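Local atomic coordinates of Lmo0325 protein (Listeria monocytogenes EGD-e, PDB entry 4RYK), a protein that probably binds DNA as a dimeric transcriptional regulator of the Rgg type, with an XRE-like helix-turn-helix domain and an all-helical C-terminal domain. Residues T24-E27 with V28-I32; D65-F68 with F69-D73; I141-E144 with Y145-I148; N218-N221 with Y222-V226; A270-A273 with I274-K278. All coordinates share one frame; numbering follows the deposited sequence.

Contact 1 (T24-E27 with V28-I32). With GLC (alpha-D-glucopyranose), chain B.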
# COMPACT_ATOMS: atom_id res chain seq x y z
N THR A 24 17.08 -1.03 25.81
CA THR A 24 16.79 -0.92 27.24
C THR A 24 15.52 -0.07 27.41
O THR A 24 15.11 0.64 26.49
CB THR A 24 17.94 -0.27 28.02
OG1 THR A 24 18.20 1.03 27.50
CG2 THR A 24 19.21 -1.08 27.89
N GLN A 25 14.89 -0.18 28.58
CA GLN A 25 13.81 0.69 28.97
C GLN A 25 14.29 2.08 29.07
O GLN A 25 13.61 3.00 28.68
CB GLN A 25 13.26 0.26 30.33
CG GLN A 25 12.49 -1.06 30.28
CD GLN A 25 11.86 -1.41 31.60
OE1 GLN A 25 12.51 -1.37 32.62
NE2 GLN A 25 10.60 -1.78 31.59
N LYS A 26 15.47 2.25 29.62
CA LYS A 26 16.05 3.56 29.69
C LYS A 26 16.12 4.25 28.32
O LYS A 26 15.76 5.42 28.19
CB LYS A 26 17.44 3.51 30.30
CG LYS A 26 17.97 4.90 30.59
CD LYS A 26 19.47 4.87 30.84
CE LYS A 26 19.99 6.26 31.15
NZ LYS A 26 21.10 6.11 32.13
N GLU A 27 16.59 3.58 27.30
CA GLU A 27 16.68 4.30 26.05
C GLU A 27 15.37 4.42 25.29
O GLU A 27 15.19 5.32 24.49
CB GLU A 27 17.80 3.75 25.18
CG GLU A 27 17.51 2.52 24.40
CD GLU A 27 18.82 1.82 23.99
OE1 GLU A 27 19.57 2.37 23.13
OE2 GLU A 27 19.11 0.74 24.54
N VAL A 28 14.41 3.55 25.56
CA VAL A 28 13.14 3.68 24.88
C VAL A 28 12.26 4.79 25.51
O VAL A 28 11.63 5.55 24.80
CB VAL A 28 12.40 2.35 24.83
CG1 VAL A 28 10.96 2.56 24.47
CG2 VAL A 28 13.04 1.42 23.83
N TYR A 29 12.25 4.88 26.83
CA TYR A 29 11.25 5.68 27.53
C TYR A 29 11.69 7.03 28.08
O TYR A 29 10.83 7.88 28.35
CB TYR A 29 10.60 4.86 28.64
CG TYR A 29 9.84 3.66 28.11
CD1 TYR A 29 8.64 3.81 27.42
CD2 TYR A 29 10.36 2.39 28.24
CE1 TYR A 29 7.95 2.73 26.95
CE2 TYR A 29 9.68 1.29 27.77
CZ TYR A 29 8.48 1.46 27.11
OH TYR A 29 7.84 0.35 26.63
N THR A 30 13.01 7.24 28.21
CA THR A 30 13.54 8.42 28.82
C THR A 30 13.11 9.66 28.07
O THR A 30 13.21 9.72 26.85
CB THR A 30 15.08 8.43 28.87
OG1 THR A 30 15.52 7.30 29.60
CG2 THR A 30 15.58 9.66 29.65
N GLY A 31 12.59 10.62 28.83
CA GLY A 31 12.05 11.85 28.29
C GLY A 31 10.63 11.68 27.77
O GLY A 31 10.00 12.65 27.36
N ILE A 32 10.08 10.47 27.78
CA ILE A 32 8.69 10.31 27.30
C ILE A 32 7.78 10.06 28.50
O ILE A 32 6.87 10.82 28.75
CB ILE A 32 8.57 9.17 26.26
CG1 ILE A 32 9.39 9.50 25.00
CG2 ILE A 32 7.12 8.91 25.86
CD1 ILE A 32 9.65 8.31 24.12
C1 GLC B . 8.49 12.31 33.13
C2 GLC B . 7.98 13.42 32.19
C3 GLC B . 8.87 13.55 30.97
C4 GLC B . 10.27 13.50 31.55
C5 GLC B . 10.48 11.99 31.70
C6 GLC B . 11.82 11.54 32.25
O2 GLC B . 6.64 13.18 31.76
O3 GLC B . 8.61 14.72 30.21
O4 GLC B . 11.19 14.21 30.70
O5 GLC B . 9.44 11.42 32.53
O6 GLC B . 12.10 10.32 31.55
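The carbonyl oxygen of Gln-25 takes two backbone N-H groups from the next turn. Tyr-29 N reaches Gln-25 O at 3.0 Å, with a C=O...N angle of 160°. Val-28 N makes a weaker, more bent bond to the same oxygen. The Tyr-29 ring lies beside this carbonyl, with its CD2 edge 3.3 Å from Gln-25 O. Val-28 CG1 covers the centre of one face of the ring. The tyrosine hydroxyl is bound by Glu-42 on helix 35-42.

The start of helix 25-29 is closed by a capping box. Glu-27 N donates to Thr-24 OG1 at 3.0 Å. In return Glu-27 OE2 accepts from Thr-24 N, also at 3.0 Å, and from Thr-24 OG1. Glu-27 holds CG between its backbone N and carbonyl carbon (chi1 81°), which folds the carboxylate back to Thr-24.

At the far end Thr-30 leaves the helix, and Gly-31 N donates to O6 of the glucose at 2.8 Å.

Helix 25-29 belongs to the predicted helix-turn-helix region. The capping box satisfies polar groups at its first turn. Gly-31 N, just past its last turn, is given to a sugar hydroxyl.

Contact 2 (D65-F68 with F69-D73)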
# COMPACT_ATOMS: atom_id res chain seq x y z
N ASP A 65 1.46 1.98 11.63
CA ASP A 65 0.69 1.02 10.88
C ASP A 65 1.33 -0.39 10.97
O ASP A 65 0.63 -1.38 10.92
CB ASP A 65 0.66 1.43 9.41
CG ASP A 65 -0.30 0.59 8.58
OD1 ASP A 65 -1.54 0.78 8.79
OD2 ASP A 65 0.14 -0.21 7.71
N GLU A 66 2.67 -0.46 11.02
CA GLU A 66 3.37 -1.77 11.11
C GLU A 66 3.08 -2.32 12.48
O GLU A 66 2.84 -3.53 12.66
CB GLU A 66 4.89 -1.60 10.91
CG GLU A 66 5.62 -2.94 10.96
CD GLU A 66 7.13 -2.84 10.90
OE1 GLU A 66 7.71 -1.74 10.72
OE2 GLU A 66 7.72 -3.93 11.01
N PHE A 67 3.07 -1.44 13.49
CA PHE A 67 2.79 -1.92 14.82
C PHE A 67 1.42 -2.61 14.82
O PHE A 67 1.28 -3.70 15.40
CB PHE A 67 2.83 -0.78 15.86
CG PHE A 67 2.35 -1.19 17.23
CD1 PHE A 67 1.00 -1.11 17.55
CD2 PHE A 67 3.24 -1.69 18.17
CE1 PHE A 67 0.53 -1.54 18.78
CE2 PHE A 67 2.77 -2.12 19.41
CZ PHE A 67 1.42 -2.03 19.71
N PHE A 68 0.41 -1.97 14.18
CA PHE A 68 -0.90 -2.56 14.22
C PHE A 68 -1.01 -3.82 13.40
O PHE A 68 -1.78 -4.72 13.74
CB PHE A 68 -2.06 -1.57 13.86
CG PHE A 68 -2.53 -0.84 15.04
CD1 PHE A 68 -3.49 -1.39 15.87
CD2 PHE A 68 -1.92 0.34 15.42
CE1 PHE A 68 -3.90 -0.73 17.03
CE2 PHE A 68 -2.30 0.98 16.59
CZ PHE A 68 -3.29 0.44 17.39
N PHE A 69 -0.24 -3.89 12.33
CA PHE A 69 -0.18 -5.12 11.60
C PHE A 69 0.31 -6.25 12.49
O PHE A 69 -0.26 -7.31 12.47
CB PHE A 69 0.72 -4.96 10.37
CG PHE A 69 0.82 -6.22 9.54
CD1 PHE A 69 -0.26 -6.64 8.76
CD2 PHE A 69 1.96 -7.02 9.61
CE1 PHE A 69 -0.18 -7.81 8.03
CE2 PHE A 69 2.03 -8.18 8.88
CZ PHE A 69 0.98 -8.56 8.09
N ILE A 70 1.39 -6.04 13.23
CA ILE A 70 1.94 -7.02 14.20
C ILE A 70 0.92 -7.30 15.28
O ILE A 70 0.62 -8.44 15.57
CB ILE A 70 3.23 -6.50 14.84
CG1 ILE A 70 4.27 -6.27 13.77
CG2 ILE A 70 3.76 -7.56 15.86
CD1 ILE A 70 5.50 -5.49 14.23
N TYR A 71 0.31 -6.25 15.79
CA TYR A 71 -0.63 -6.31 16.91
C TYR A 71 -1.85 -7.10 16.62
O TYR A 71 -2.33 -7.75 17.50
CB TYR A 71 -1.07 -4.91 17.30
CG TYR A 71 -1.86 -4.87 18.56
CD1 TYR A 71 -1.26 -5.24 19.76
CD2 TYR A 71 -3.22 -4.50 18.57
CE1 TYR A 71 -1.95 -5.22 20.93
CE2 TYR A 71 -3.94 -4.46 19.76
CZ TYR A 71 -3.28 -4.83 20.93
OH TYR A 71 -3.87 -4.83 22.15
N ARG A 72 -2.36 -7.04 15.39
CA ARG A 72 -3.49 -7.91 15.00
C ARG A 72 -3.00 -9.29 14.57
O ARG A 72 -3.64 -9.94 13.75
CB ARG A 72 -4.28 -7.29 13.88
CG ARG A 72 -4.60 -5.85 14.18
CD ARG A 72 -5.93 -5.42 13.64
NE ARG A 72 -6.27 -4.06 14.08
CZ ARG A 72 -6.60 -3.70 15.33
NH1 ARG A 72 -6.62 -4.58 16.35
NH2 ARG A 72 -6.89 -2.43 15.58
N ASP A 73 -1.86 -9.73 15.09
CA ASP A 73 -1.28 -11.01 14.76
C ASP A 73 -1.12 -11.20 13.24
O ASP A 73 -1.59 -12.17 12.63
CB ASP A 73 -2.07 -12.13 15.43
CG ASP A 73 -1.37 -13.44 15.35
OD1 ASP A 73 -0.14 -13.40 15.10
OD2 ASP A 73 -2.02 -14.49 15.53
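Phe-67, Phe-68 and Tyr-71 form an aromatic cluster in the second half of helix 64-71, and Arg-72 extends it. This is the tight part of the contact. Phe-67 CE1 lies 4.0 Å from Tyr-71 CB. The two rings are nearly parallel but are slid so far apart that they barely overlap. With CG opposite the backbone N in both (chi1 172° and -171°), the two rings leave the helix in the same direction, one turn apart. Phe-68 CE1 meets Tyr-71 CD2 at 4.1 Å, with the ring planes steeply inclined and the pair neither stacked nor edge-to-face.

The guanidinium of Arg-72 turns back beside the Phe-68 ring, their planes 48° apart. Phe-68 CD1 sits over one face of the guanidinium, off towards the rim, 3.6 Å from Arg-72 NH2. Nearer the backbone, Arg-72 CG lies 3.1 Å from Phe-68 O. Arg-72 NH2 has its salt bridge with Glu-54 of the second subunit.

The other side is looser. Ile-70 is partly exposed, and its CD1 makes a single apolar touch with Glu-66 CG at 4.1 Å. Glu-66 sends its carboxylate on to Leu-161 N of the second subunit. Beyond the helix, Asp-73 is exposed and poorly ordered.

Phe-67 packs on helix 10-20, while Phe-68 reaches Leu-64 of the second subunit, so this helix flank takes part in the dimer interface through both apolar and charged groups.

Contact 3 (I141-E144 with Y145-I148)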
# COMPACT_ATOMS: atom_id res chain seq x y z
N ILE A 141 -34.73 -3.94 -6.06
CA ILE A 141 -34.33 -3.24 -4.83
C ILE A 141 -35.30 -2.18 -4.29
O ILE A 141 -35.80 -1.34 -5.03
CB ILE A 141 -32.96 -2.56 -5.02
CG1 ILE A 141 -31.88 -3.63 -5.26
CG2 ILE A 141 -32.60 -1.69 -3.82
CD1 ILE A 141 -30.65 -3.08 -5.96
N SER A 142 -35.49 -2.22 -2.97
CA SER A 142 -36.27 -1.23 -2.25
C SER A 142 -35.78 0.20 -2.43
O SER A 142 -34.58 0.49 -2.34
CB SER A 142 -36.26 -1.51 -0.75
OG SER A 142 -37.17 -2.54 -0.43
N ASP A 143 -36.75 1.09 -2.66
CA ASP A 143 -36.46 2.51 -2.67
C ASP A 143 -35.91 2.95 -1.34
O ASP A 143 -35.10 3.84 -1.33
CB ASP A 143 -37.69 3.36 -3.03
CG ASP A 143 -37.98 3.37 -4.52
OD1 ASP A 143 -37.01 3.23 -5.31
OD2 ASP A 143 -39.18 3.49 -4.91
N GLU A 144 -36.36 2.36 -0.24
CA GLU A 144 -35.95 2.79 1.10
C GLU A 144 -34.43 2.72 1.28
O GLU A 144 -33.84 3.62 1.83
CB GLU A 144 -36.64 1.99 2.21
CG GLU A 144 -36.18 0.54 2.38
CD GLU A 144 -37.21 -0.33 3.11
OE1 GLU A 144 -37.42 -0.12 4.32
OE2 GLU A 144 -37.82 -1.24 2.49
N TYR A 145 -33.81 1.68 0.77
CA TYR A 145 -32.38 1.54 0.97
C TYR A 145 -31.62 2.45 0.03
O TYR A 145 -30.61 2.98 0.40
CB TYR A 145 -31.93 0.09 0.82
CG TYR A 145 -32.65 -0.84 1.76
CD1 TYR A 145 -32.63 -0.61 3.13
CD2 TYR A 145 -33.38 -1.90 1.29
CE1 TYR A 145 -33.29 -1.42 4.00
CE2 TYR A 145 -34.05 -2.74 2.16
CZ TYR A 145 -34.00 -2.48 3.52
OH TYR A 145 -34.67 -3.29 4.41
N LYS A 146 -32.12 2.67 -1.17
CA LYS A 146 -31.45 3.60 -2.08
C LYS A 146 -31.54 5.03 -1.56
O LYS A 146 -30.61 5.81 -1.66
CB LYS A 146 -32.09 3.54 -3.45
CG LYS A 146 -31.96 2.19 -4.15
CD LYS A 146 -33.09 2.01 -5.16
CE LYS A 146 -33.16 3.14 -6.19
NZ LYS A 146 -34.56 3.35 -6.66
N LYS A 147 -32.69 5.36 -0.98
CA LYS A 147 -32.87 6.65 -0.35
C LYS A 147 -31.89 6.87 0.80
O LYS A 147 -31.33 7.96 0.98
CB LYS A 147 -34.29 6.78 0.14
CG LYS A 147 -34.58 8.11 0.82
CD LYS A 147 -36.07 8.23 1.09
CE LYS A 147 -36.36 9.13 2.28
NZ LYS A 147 -35.86 10.49 2.00
N ILE A 148 -31.70 5.85 1.63
CA ILE A 148 -30.77 5.99 2.75
C ILE A 148 -29.35 6.31 2.24
O ILE A 148 -28.66 7.14 2.79
CB ILE A 148 -30.77 4.73 3.62
CG1 ILE A 148 -31.99 4.74 4.53
CG2 ILE A 148 -29.51 4.64 4.48
CD1 ILE A 148 -32.28 3.38 5.15
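Ionic contact comes from Asp-143 and Lys-146, one turn apart at the start of helix 143-153. Lys-146 NZ makes a salt bridge to Asp-143 OD1 at 2.8 Å, nearly in line with the C-O bond. The lysine chain bends at its third torsion (chi3 56°), which brings the ammonium back towards the helix start.

The aromatic contact is between neighbours. Glu-144 CG stands above the centre of the Tyr-145 ring, 3.6 Å from the centroid, in a CH-pi contact. The Glu-144 carboxylate then lies stacked over the same ring, with the two planes 11° apart. Ser-142 CB touches Tyr-145 CD2 at 3.6 Å.

Apolar contact is slight. Ile-141 CG2 lies 3.9 Å from Lys-146 CG, against the aliphatic part of the lysine.

Hydrogen bonds start weakly. Ser-142 is at the N-cap, but its side chain makes no capping bond, and its carbonyl receives Tyr-145 N and Lys-146 N only weakly. Ser-142 OG gives a weak bond to Glu-144 OE2 at 3.3 Å. The backbone bonds that follow are regular, with Lys-147 N bound to Asp-143 O at 2.9 Å.

This surface turn lies in the predicted Rgg C-terminal region. It rests on helix 113-132, where His-121 stacks with the Tyr-145 ring and Gln-125 bonds Ser-142 N. Ile-141 and Lys-146 also touch Phe-173 in a neighbouring loop.

Contact 4 (N218-N221 with Y222-V226)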
# COMPACT_ATOMS: atom_id res chain seq x y z
N ASN A 218 -21.98 3.88 -24.14
CA ASN A 218 -21.70 4.74 -25.26
C ASN A 218 -21.67 6.23 -24.92
O ASN A 218 -22.05 7.06 -25.76
CB ASN A 218 -22.74 4.50 -26.35
CG ASN A 218 -22.25 4.90 -27.70
OD1 ASN A 218 -21.10 4.69 -28.02
ND2 ASN A 218 -23.11 5.50 -28.49
N LYS A 219 -21.23 6.57 -23.72
CA LYS A 219 -21.01 7.95 -23.34
C LYS A 219 -19.54 8.20 -23.44
O LYS A 219 -18.82 8.13 -22.42
CB LYS A 219 -21.49 8.17 -21.93
CG LYS A 219 -22.99 7.92 -21.77
CD LYS A 219 -23.50 8.65 -20.54
CE LYS A 219 -25.02 8.70 -20.53
NZ LYS A 219 -25.52 7.55 -19.74
N ILE A 220 -19.08 8.41 -24.66
CA ILE A 220 -17.65 8.38 -24.98
C ILE A 220 -16.86 9.62 -24.52
O ILE A 220 -15.69 9.50 -24.06
CB ILE A 220 -17.46 8.06 -26.48
CG1 ILE A 220 -18.09 6.70 -26.79
CG2 ILE A 220 -15.98 8.00 -26.86
CD1 ILE A 220 -17.61 5.54 -25.93
N ASN A 221 -17.49 10.79 -24.58
CA ASN A 221 -16.90 12.00 -23.98
C ASN A 221 -16.57 11.77 -22.51
O ASN A 221 -15.49 12.07 -22.07
CB ASN A 221 -17.83 13.19 -24.08
CG ASN A 221 -18.10 13.60 -25.51
OD1 ASN A 221 -17.36 13.22 -26.42
ND2 ASN A 221 -19.17 14.37 -25.72
N TYR A 222 -17.55 11.27 -21.78
CA TYR A 222 -17.37 11.02 -20.37
C TYR A 222 -16.35 9.90 -20.11
O TYR A 222 -15.58 9.99 -19.17
CB TYR A 222 -18.72 10.68 -19.74
CG TYR A 222 -19.69 11.84 -19.59
CD1 TYR A 222 -19.33 13.16 -19.89
CD2 TYR A 222 -20.97 11.62 -19.10
CE1 TYR A 222 -20.23 14.20 -19.73
CE2 TYR A 222 -21.88 12.64 -18.94
CZ TYR A 222 -21.51 13.93 -19.25
OH TYR A 222 -22.43 14.97 -19.07
N ALA A 223 -16.39 8.86 -20.94
CA ALA A 223 -15.48 7.75 -20.79
C ALA A 223 -14.06 8.26 -20.94
O ALA A 223 -13.20 7.89 -20.18
CB ALA A 223 -15.75 6.67 -21.82
N ASN A 224 -13.83 9.14 -21.90
CA ASN A 224 -12.53 9.77 -22.07
C ASN A 224 -12.15 10.57 -20.86
O ASN A 224 -11.01 10.51 -20.43
CB ASN A 224 -12.50 10.67 -23.32
CG ASN A 224 -12.14 9.88 -24.57
OD1 ASN A 224 -11.09 9.26 -24.62
ND2 ASN A 224 -13.02 9.85 -25.56
N LEU A 225 -13.10 11.27 -20.27
CA LEU A 225 -12.74 12.05 -19.08
C LEU A 225 -12.29 11.17 -17.95
O LEU A 225 -11.27 11.43 -17.29
CB LEU A 225 -13.91 12.93 -18.62
CG LEU A 225 -14.20 14.04 -19.63
CD1 LEU A 225 -15.47 14.79 -19.28
CD2 LEU A 225 -13.02 14.99 -19.80
N VAL A 226 -13.07 10.12 -17.69
CA VAL A 226 -12.77 9.24 -16.58
C VAL A 226 -11.48 8.43 -16.83
O VAL A 226 -10.69 8.25 -15.92
CB VAL A 226 -13.95 8.32 -16.28
CG1 VAL A 226 -13.60 7.41 -15.13
CG2 VAL A 226 -15.18 9.13 -15.90
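Asn-224 runs across Ile-220 at a slant, one turn further on in helix 220-235. Its CB sits 3.5 Å from Ile-220 O and equally far from Asn-221 O. The amide carbon CG stays near the first of these oxygens. At the tip, ND2 is 3.1 Å from Ile-220 O and 3.7 Å from Ile-220 CG2. The isoleucine methyl therefore packs on the amide nitrogen. CG2 is put there by the first torsion of Ile-220, which sets this branch opposite the backbone N. ND2 is hydrogen-bonded to Glu-260.

The contact stands at a junction between two helices of the predicted Rgg C-terminal domain, a family of the TPR clan. Asn-218, with positive phi, is the C-prime residue of a Schellman motif that ends helix 197-216, in which its N bonds Ile-215 O and Lys-219 N bonds Leu-214 O. Lys-219 is then the N-cap residue of helix 220-235, and its O accepts from Ala-223 N at 2.9 Å.

The next residue repeats the pattern, with Asn-224 N on Ile-220 O at 2.9 Å. On another side of the helix Lys-219 crosses Tyr-222 obliquely. Lys-219 CD meets Tyr-222 CD2 at 4.2 Å, and the lysine ammonium goes on to Gln-217, while the Tyr-222 ring packs on helix 176-193.

Contact 5 (A270-A273 with I274-K278)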
# COMPACT_ATOMS: atom_id res chain seq x y z
N ALA A 270 -5.74 -3.30 -26.95
CA ALA A 270 -6.56 -4.09 -26.04
C ALA A 270 -6.05 -5.53 -25.93
O ALA A 270 -5.98 -6.08 -24.84
CB ALA A 270 -8.01 -4.09 -26.50
N LYS A 271 -5.74 -6.13 -27.06
CA LYS A 271 -5.11 -7.45 -27.09
C LYS A 271 -3.75 -7.48 -26.38
O LYS A 271 -3.41 -8.45 -25.75
CB LYS A 271 -4.94 -7.92 -28.53
CG LYS A 271 -6.27 -8.24 -29.22
CD LYS A 271 -6.76 -9.65 -28.91
CE LYS A 271 -6.13 -10.67 -29.87
NZ LYS A 271 -6.57 -12.08 -29.61
N ARG A 272 -3.00 -6.40 -26.48
CA ARG A 272 -1.72 -6.33 -25.82
C ARG A 272 -1.91 -6.28 -24.27
O ARG A 272 -1.15 -6.90 -23.51
CB ARG A 272 -0.96 -5.14 -26.34
CG ARG A 272 0.29 -4.85 -25.56
CD ARG A 272 1.43 -5.58 -26.18
NE ARG A 272 1.55 -6.99 -25.84
CZ ARG A 272 2.20 -7.49 -24.78
NH1 ARG A 272 2.29 -8.81 -24.64
NH2 ARG A 272 2.75 -6.69 -23.86
N ALA A 273 -2.93 -5.57 -23.80
CA ALA A 273 -3.17 -5.53 -22.38
C ALA A 273 -3.53 -6.94 -21.84
O ALA A 273 -3.00 -7.36 -20.82
CB ALA A 273 -4.26 -4.55 -22.05
N ILE A 274 -4.40 -7.64 -22.54
CA ILE A 274 -4.75 -9.01 -22.16
C ILE A 274 -3.53 -9.93 -22.12
O ILE A 274 -3.36 -10.71 -21.17
CB ILE A 274 -5.81 -9.52 -23.15
CG1 ILE A 274 -7.13 -8.84 -22.82
CG2 ILE A 274 -5.95 -11.05 -23.13
CD1 ILE A 274 -8.13 -8.94 -23.95
N GLN A 275 -2.69 -9.86 -23.13
CA GLN A 275 -1.45 -10.65 -23.16
C GLN A 275 -0.53 -10.29 -22.02
O GLN A 275 0.19 -11.13 -21.50
CB GLN A 275 -0.75 -10.41 -24.50
CG GLN A 275 0.52 -11.20 -24.78
CD GLN A 275 0.40 -12.71 -24.67
OE1 GLN A 275 -0.65 -13.31 -24.98
NE2 GLN A 275 1.51 -13.35 -24.21
N THR A 276 -0.53 -9.01 -21.64
CA THR A 276 0.31 -8.55 -20.56
C THR A 276 -0.18 -9.11 -19.26
O THR A 276 0.62 -9.57 -18.45
CB THR A 276 0.37 -7.02 -20.50
OG1 THR A 276 0.99 -6.51 -21.68
CG2 THR A 276 1.22 -6.60 -19.33
N TRP A 277 -1.49 -9.11 -19.03
CA TRP A 277 -1.99 -9.75 -17.83
C TRP A 277 -1.58 -11.24 -17.79
O TRP A 277 -1.26 -11.78 -16.71
CB TRP A 277 -3.51 -9.65 -17.71
CG TRP A 277 -3.99 -8.33 -17.18
CD1 TRP A 277 -3.59 -7.73 -16.04
CD2 TRP A 277 -4.99 -7.50 -17.74
NE1 TRP A 277 -4.25 -6.56 -15.86
CE2 TRP A 277 -5.11 -6.39 -16.92
CE3 TRP A 277 -5.76 -7.56 -18.91
CZ2 TRP A 277 -6.01 -5.37 -17.17
CZ3 TRP A 277 -6.61 -6.54 -19.18
CH2 TRP A 277 -6.74 -5.46 -18.31
N LYS A 278 -1.57 -11.90 -18.95
CA LYS A 278 -1.14 -13.30 -18.99
C LYS A 278 0.30 -13.44 -18.65
O LYS A 278 0.65 -14.31 -17.87
CB LYS A 278 -1.35 -13.96 -20.35
CG LYS A 278 -2.81 -14.22 -20.60
CD LYS A 278 -3.06 -14.81 -21.96
CE LYS A 278 -4.55 -14.88 -22.22
NZ LYS A 278 -4.82 -15.43 -23.58
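Arg-272 and Thr-276 cross at about a right angle, one turn apart on helix 263-279. The threonine hydroxyl lies over one face of the guanidinium, with Thr-276 OG1 2.8 Å from Arg-272 NH2. The angle is too poor for a hydrogen bond between them. The hydroxyl donates instead to the carbonyl behind it, Arg-272 O, at 2.8 Å. It comes from above the carbonyl plane, 36° out of it. Thr-276 N reaches the same oxygen from the opposite face at 2.9 Å, so this carbonyl is held from both faces.

Arg-272 gets there by a strongly bent chain. Its CG starts opposite the backbone N (chi1 171°), then the second and third torsions turn the chain along the helix. The guanidinium plane is 40° from the amide plane of Gln-275. Arg-272 NH1 comes against the aliphatic CB and CG of Gln-275. The Gln-275 amide bonds Glu-279 of its own chain through NE2, while the strong partner of Arg-272 NH2 is Glu-279 of the second subunit.

Trp-277 leaves on another flank of the helix, its indole oblique to the Ala-273 carbonyl. Its CE3 lies 3.4 Å from Ala-273 O, and its CZ3 is 4.2 Å from Ala-273 CB. The indole stacks with Tyr-289 of helix 283-300, which Ile-274 also faces, and touches Ile-247 of helix 243-259.

Thr-276 packs on its own copy in the second subunit. A threonine hydroxyl bonded to the carbonyl four residues back is a classic arrangement inside alpha-helices. Here it lies on a helix of the predicted Rgg C-terminal domain that packs against two neighbouring helices and meets the second subunit.

How the contacts relate
The five contacts follow one another along the chain. Each is a short local stretch of chain, so none closes a long loop, and none nests in or crosses another. Contact 1 opens the series in the predicted helix-turn-helix region. Contact 2 follows on helix 64-71, and their centres are about 22 Å apart. Contacts 3, 4 and 5 all lie in the predicted Rgg C-terminal region, on helices 143-153, 220-235 and 263-279. Contacts 4 and 5 have centres about 22 Å apart, and both reach helix 243-259. Contact 1 is far from contact 4, about 58 Å between centres. Contacts 1, 2 and 5 reach the second subunit; 3 and 4 do not.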